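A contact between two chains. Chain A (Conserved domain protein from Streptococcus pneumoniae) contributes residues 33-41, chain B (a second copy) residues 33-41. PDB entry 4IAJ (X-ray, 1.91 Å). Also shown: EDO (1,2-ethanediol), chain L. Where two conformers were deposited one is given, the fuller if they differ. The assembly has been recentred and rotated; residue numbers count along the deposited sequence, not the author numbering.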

ATOM      1  N   GLN A  33       0.815   0.907 -17.020  0.50 27.64           N
ATOM      2  CA  GLN A  33       0.440   1.897 -16.010  0.50 28.03           C
ATOM      3  C   GLN A  33      -0.988   1.676 -15.481  0.50 27.33           C
ATOM      4  O   GLN A  33      -1.272   1.992 -14.332  0.50 29.82           O
ATOM      5  CB  GLN A  33       0.599   3.314 -16.575  0.50 28.47           C
ATOM      6  CG  GLN A  33       2.031   3.667 -16.959  0.50 28.12           C
ATOM      7  CD  GLN A  33       2.908   4.030 -15.768  0.50 26.88           C
ATOM      8  OE1 GLN A  33       2.589   4.921 -15.001  0.50 28.16           O
ATOM      9  NE2 GLN A  33       4.024   3.356 -15.634  0.50 24.19           N
ATOM     10  N   GLN A  34      -1.891   1.147 -16.303  1.00 26.00           N
ATOM     11  CA  GLN A  34      -3.216   0.789 -15.829  1.00 28.45           C
ATOM     12  C   GLN A  34      -3.185  -0.478 -14.949  1.00 29.46           C
ATOM     13  O   GLN A  34      -4.033  -0.654 -14.071  1.00 28.09           O
ATOM     14  CB  GLN A  34      -4.176   0.592 -17.008  1.00 28.63           C
ATOM     15  CG  GLN A  34      -5.627   0.317 -16.631  1.00 32.75           C
ATOM     16  CD  GLN A  34      -6.632   0.644 -17.752  1.00 36.58           C
ATOM     17  OE1 GLN A  34      -6.295   0.631 -18.944  1.00 38.81           O
ATOM     18  NE2 GLN A  34      -7.877   0.936 -17.369  1.00 39.34           N
ATOM     19  N   ALA A  35      -2.210  -1.346 -15.176  1.00 28.11           N
ATOM     20  CA  ALA A  35      -2.247  -2.677 -14.569  1.00 27.85           C
ATOM     21  C   ALA A  35      -1.820  -2.677 -13.097  1.00 23.88           C
ATOM     22  O   ALA A  35      -2.277  -3.513 -12.327  1.00 23.07           O
ATOM     23  CB  ALA A  35      -1.371  -3.614 -15.364  1.00 27.80           C
ATOM     24  N   CYS A  36      -0.948  -1.758 -12.716  1.00 21.13           N
ATOM     25  CA  CYS A  36      -0.422  -1.704 -11.339  1.00 21.44           C
ATOM     26  C   CYS A  36      -1.160  -0.697 -10.483  1.00 22.31           C
ATOM     27  O   CYS A  36      -1.330   0.472 -10.873  1.00 22.53           O
ATOM     28  CB  CYS A  36       1.065  -1.324 -11.301  1.00 22.99           C
ATOM     29  SG  CYS A  36       2.155  -2.344 -12.286  1.00 27.12           S
ATOM     30  N   LEU A  37      -1.567  -1.128  -9.299  1.00 20.90           N
ATOM     31  CA  LEU A  37      -2.033  -0.186  -8.296  1.00 21.52           C
ATOM     32  C   LEU A  37      -0.833   0.684  -7.883  1.00 21.80           C
ATOM     33  O   LEU A  37      -0.941   1.891  -7.823  1.00 22.97           O
ATOM     34  CB  LEU A  37      -2.646  -0.918  -7.113  1.00 21.60           C
ATOM     35  CG  LEU A  37      -3.252  -0.056  -5.994  1.00 23.70           C
ATOM     36  CD1 LEU A  37      -4.473   0.733  -6.462  1.00 23.86           C
ATOM     37  CD2 LEU A  37      -3.605  -0.917  -4.809  1.00 26.10           C
ATOM     38  N   ILE A  38       0.302   0.039  -7.606  1.00 21.08           N
ATOM     39  CA  ILE A  38       1.593   0.702  -7.402  1.00 21.23           C
ATOM     40  C   ILE A  38       2.656  -0.075  -8.186  1.00 18.78           C
ATOM     41  O   ILE A  38       2.747  -1.295  -8.075  1.00 17.65           O
ATOM     42  CB  ILE A  38       1.991   0.740  -5.918  1.00 23.69           C
ATOM     43  CG1 ILE A  38       0.976   1.545  -5.104  1.00 25.49           C
ATOM     44  CG2 ILE A  38       3.385   1.350  -5.730  1.00 25.42           C
ATOM     45  CD1 ILE A  38       1.049   1.268  -3.610  1.00 29.68           C
ATOM     46  N   GLY A  39       3.427   0.632  -8.995  1.00 19.74           N
ATOM     47  CA  GLY A  39       4.519   0.021  -9.751  1.00 20.14           C
ATOM     48  C   GLY A  39       5.736  -0.117  -8.846  1.00 19.13           C
ATOM     49  O   GLY A  39       6.017   0.778  -8.041  1.00 18.48           O
ATOM     50  N   VAL A  40       6.453  -1.230  -8.970  1.00 18.43           N
ATOM     51  CA  VAL A  40       7.645  -1.476  -8.141  1.00 18.67           C
ATOM     52  C   VAL A  40       8.615  -0.299  -8.253  1.00 17.59           C
ATOM     53  O   VAL A  40       9.212   0.133  -7.262  1.00 18.30           O
ATOM     54  CB  VAL A  40       8.364  -2.783  -8.534  1.00 22.02           C
ATOM     55  CG1 VAL A  40       9.753  -2.882  -7.896  1.00 25.15           C
ATOM     56  CG2 VAL A  40       7.536  -3.997  -8.143  1.00 22.06           C
ATOM     57  N   ALA A  41       8.719   0.237  -9.458  1.00 17.15           N
ATOM     58  CA  ALA A  41       9.742   1.234  -9.800  1.00 18.02           C
ATOM     59  C   ALA A  41       9.303   2.696  -9.684  1.00 17.25           C
ATOM     60  O   ALA A  41      10.093   3.584 -10.009  1.00 20.26           O
ATOM     61  CB  ALA A  41      10.228   0.970 -11.219  1.00 18.36           C
TER
ATOM     62  N   GLN B  33       4.008  -9.364 -13.818  1.00 28.02           N
ATOM     63  CA  GLN B  33       3.960  -9.730 -12.402  0.50 27.66           C
ATOM     64  C   GLN B  33       5.133  -9.112 -11.630  1.00 28.93           C
ATOM     65  O   GLN B  33       4.945  -8.672 -10.486  1.00 31.74           O
ATOM     66  CB  GLN B  33       3.889 -11.250 -12.238  0.50 27.78           C
ATOM     67  CG  GLN B  33       2.575 -11.821 -12.759  0.50 27.62           C
ATOM     68  CD  GLN B  33       1.445 -11.661 -11.772  0.50 25.27           C
ATOM     69  OE1 GLN B  33       1.542 -12.118 -10.640  0.50 28.97           O
ATOM     70  NE2 GLN B  33       0.364 -11.026 -12.195  0.50 22.29           N
ATOM     71  N   GLN B  34       6.305  -9.022 -12.251  1.00 25.94           N
ATOM     72  CA  GLN B  34       7.466  -8.411 -11.608  1.00 29.15           C
ATOM     73  C   GLN B  34       7.341  -6.881 -11.515  1.00 26.95           C
ATOM     74  O   GLN B  34       7.868  -6.250 -10.576  1.00 25.00           O
ATOM     75  CB  GLN B  34       8.759  -8.803 -12.347  1.00 32.45           C
ATOM     76  CG  GLN B  34      10.040  -8.321 -11.661  1.00 38.97           C
ATOM     77  CD  GLN B  34      11.314  -8.964 -12.213  1.00 43.01           C
ATOM     78  OE1 GLN B  34      11.321  -9.505 -13.314  1.00 43.48           O
ATOM     79  NE2 GLN B  34      12.403  -8.896 -11.440  1.00 42.55           N
ATOM     80  N   ALA B  35       6.621  -6.283 -12.462  1.00 26.84           N
ATOM     81  CA  ALA B  35       6.582  -4.812 -12.554  1.00 28.53           C
ATOM     82  C   ALA B  35       5.666  -4.163 -11.505  1.00 24.89           C
ATOM     83  O   ALA B  35       5.943  -3.034 -11.090  1.00 25.39           O
ATOM     84  CB  ALA B  35       6.198  -4.362 -13.966  1.00 27.87           C
ATOM     85  N   CYS B  36       4.626  -4.868 -11.045  1.00 23.07           N
ATOM     86  CA  CYS B  36       3.711  -4.313 -10.041  1.00 23.57           C
ATOM     87  C   CYS B  36       4.106  -4.717  -8.626  1.00 21.61           C
ATOM     88  O   CYS B  36       4.384  -5.883  -8.333  1.00 21.28           O
ATOM     89  CB  CYS B  36       2.239  -4.699 -10.280  1.00 22.65           C
ATOM     90  SG  CYS B  36       1.584  -4.301 -11.914  1.00 25.86           S
ATOM     91  N   LEU B  37       4.180  -3.725  -7.760  1.00 20.11           N
ATOM     92  CA  LEU B  37       4.260  -3.970  -6.331  1.00 20.34           C
ATOM     93  C   LEU B  37       2.942  -4.629  -5.903  1.00 21.79           C
ATOM     94  O   LEU B  37       2.923  -5.654  -5.218  1.00 26.16           O
ATOM     95  CB  LEU B  37       4.520  -2.662  -5.574  1.00 21.22           C
ATOM     96  CG  LEU B  37       4.690  -2.847  -4.062  1.00 23.38           C
ATOM     97  CD1 LEU B  37       5.911  -3.702  -3.761  1.00 24.96           C
ATOM     98  CD2 LEU B  37       4.769  -1.504  -3.370  1.00 27.74           C
ATOM     99  N   ILE B  38       1.844  -4.028  -6.324  1.00 19.40           N
ATOM    100  CA  ILE B  38       0.506  -4.614  -6.200  1.00 19.21           C
ATOM    101  C   ILE B  38      -0.233  -4.339  -7.491  1.00 19.06           C
ATOM    102  O   ILE B  38      -0.248  -3.197  -7.951  1.00 18.53           O
ATOM    103  CB  ILE B  38      -0.291  -3.976  -5.056  1.00 19.28           C
ATOM    104  CG1 ILE B  38       0.412  -4.181  -3.700  1.00 20.92           C
ATOM    105  CG2 ILE B  38      -1.698  -4.564  -4.990  1.00 22.68           C
ATOM    106  CD1 ILE B  38      -0.281  -3.444  -2.583  1.00 23.78           C
ATOM    107  N   GLY B  39      -0.848  -5.364  -8.072  1.00 18.04           N
ATOM    108  CA  GLY B  39      -1.606  -5.215  -9.310  1.00 18.20           C
ATOM    109  C   GLY B  39      -3.007  -4.811  -8.941  1.00 17.50           C
ATOM    110  O   GLY B  39      -3.517  -5.241  -7.890  1.00 19.71           O
ATOM    111  N   VAL B  40      -3.614  -3.972  -9.772  1.00 17.55           N
ATOM    112  CA  VAL B  40      -4.972  -3.476  -9.562  0.50 18.83           C
ATOM    113  C   VAL B  40      -5.945  -4.617  -9.346  1.00 17.06           C
ATOM    114  O   VAL B  40      -6.788  -4.573  -8.470  1.00 17.50           O
ATOM    115  CB  VAL B  40      -5.513  -2.664 -10.769  0.50 20.35           C
ATOM    116  CG1 VAL B  40      -6.965  -2.238 -10.534  0.50 20.51           C
ATOM    117  CG2 VAL B  40      -4.664  -1.441 -11.042  0.50 21.48           C
ATOM    118  N   ALA B  41      -5.802  -5.642 -10.166  1.00 18.46           N
ATOM    119  CA  ALA B  41      -6.795  -6.726 -10.225  1.00 17.88           C
ATOM    120  C   ALA B  41      -6.536  -7.899  -9.282  1.00 17.92           C
ATOM    121  O   ALA B  41      -7.302  -8.860  -9.311  1.00 17.40           O
ATOM    122  CB  ALA B  41      -6.856  -7.246 -11.651  1.00 20.98           C
TER
HETATM  123  C1  EDO L 204      -3.299   3.413  -9.130  1.00 37.57           C
HETATM  124  O1  EDO L 204      -2.862   3.544  -7.767  1.00 32.79           O
HETATM  125  C2  EDO L 204      -4.450   4.366  -9.413  1.00 45.50           C
HETATM  126  O2  EDO L 204      -4.615   5.372  -8.399  1.00 51.45           O
HETATM  127  O   HOH W   1      -3.978  -5.599 -12.458  1.00 30.82           O

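Two copies of the same segment pair antiparallel, just after a helix in each chain, and a disulfide at the centre locks together a short, bulged ladder of backbone hydrogen bonds. The covalent link joins C36(A) SG to C36(B) SG at 2.1 Å, with a chi3 of -76°. Both cysteines use the m rotamer, and their CA-to-CB bonds run sideways to the partner stretch, so the two sulfurs meet between the chains.

The backbone does most of the polar work, and in a nearly symmetric way. At the outer ends, V40(A) N donates to A35(B) O at 2.8 Å and V40(B) N donates to A35(A) O at 2.9 Å, both close to linear. Further in, each I38 carbonyl takes two donors from the opposite chain. I38(B) O accepts a weak bond from L37(A) N at 2.8 Å and another, also weak, from I38(A) N at 3.3 Å. In return, I38(A) O accepts from L37(B) N at 2.8 Å and, weakly, from I38(B) N at 3.4 Å. This sharing of one carbonyl between consecutive amides accompanies the beta bulges, where the register slips by one as the chain turns its corner at 37 and 38.

At position 39 the backbones come close: G39(B) CA lies 4.2 Å from C36(A) CA and makes a CA-H...O contact with A35(A) O at 3.5 Å. Glycine fits, but this contact does not demand it: an ideal CB on G39(B) would point away, and its 3.8 Å from A35(A) O is no clash. The A35 methyls also point away, leaving their carbonyls to make the contact.

Apolar side chains cover the ladder. L37 points toward the partner in each chain, with chi1 t and chi2 p, and its CD2 approaches the facing isoleucine: L37(A) CD2 to I38(B) CG2 is 4.1 Å, and I38(A) CG2 to L37(B) CD2 is 4.0 Å. The two isoleucines share one face of the pairing. V40, beta-branched and in the t rotamer, lays a methyl over the opposing backbone, with V40(A) CG2 3.5 Å from C36(B) C and V40(B) CG2 3.6 Å from C36(A) C. The valines are the residues most covered by the other stretch, within a total of 580 Å² buried from both sides.

One water extends the polar network, donating to A35(A) O at 2.7 Å and accepting from A41(B) N at 2.9 Å.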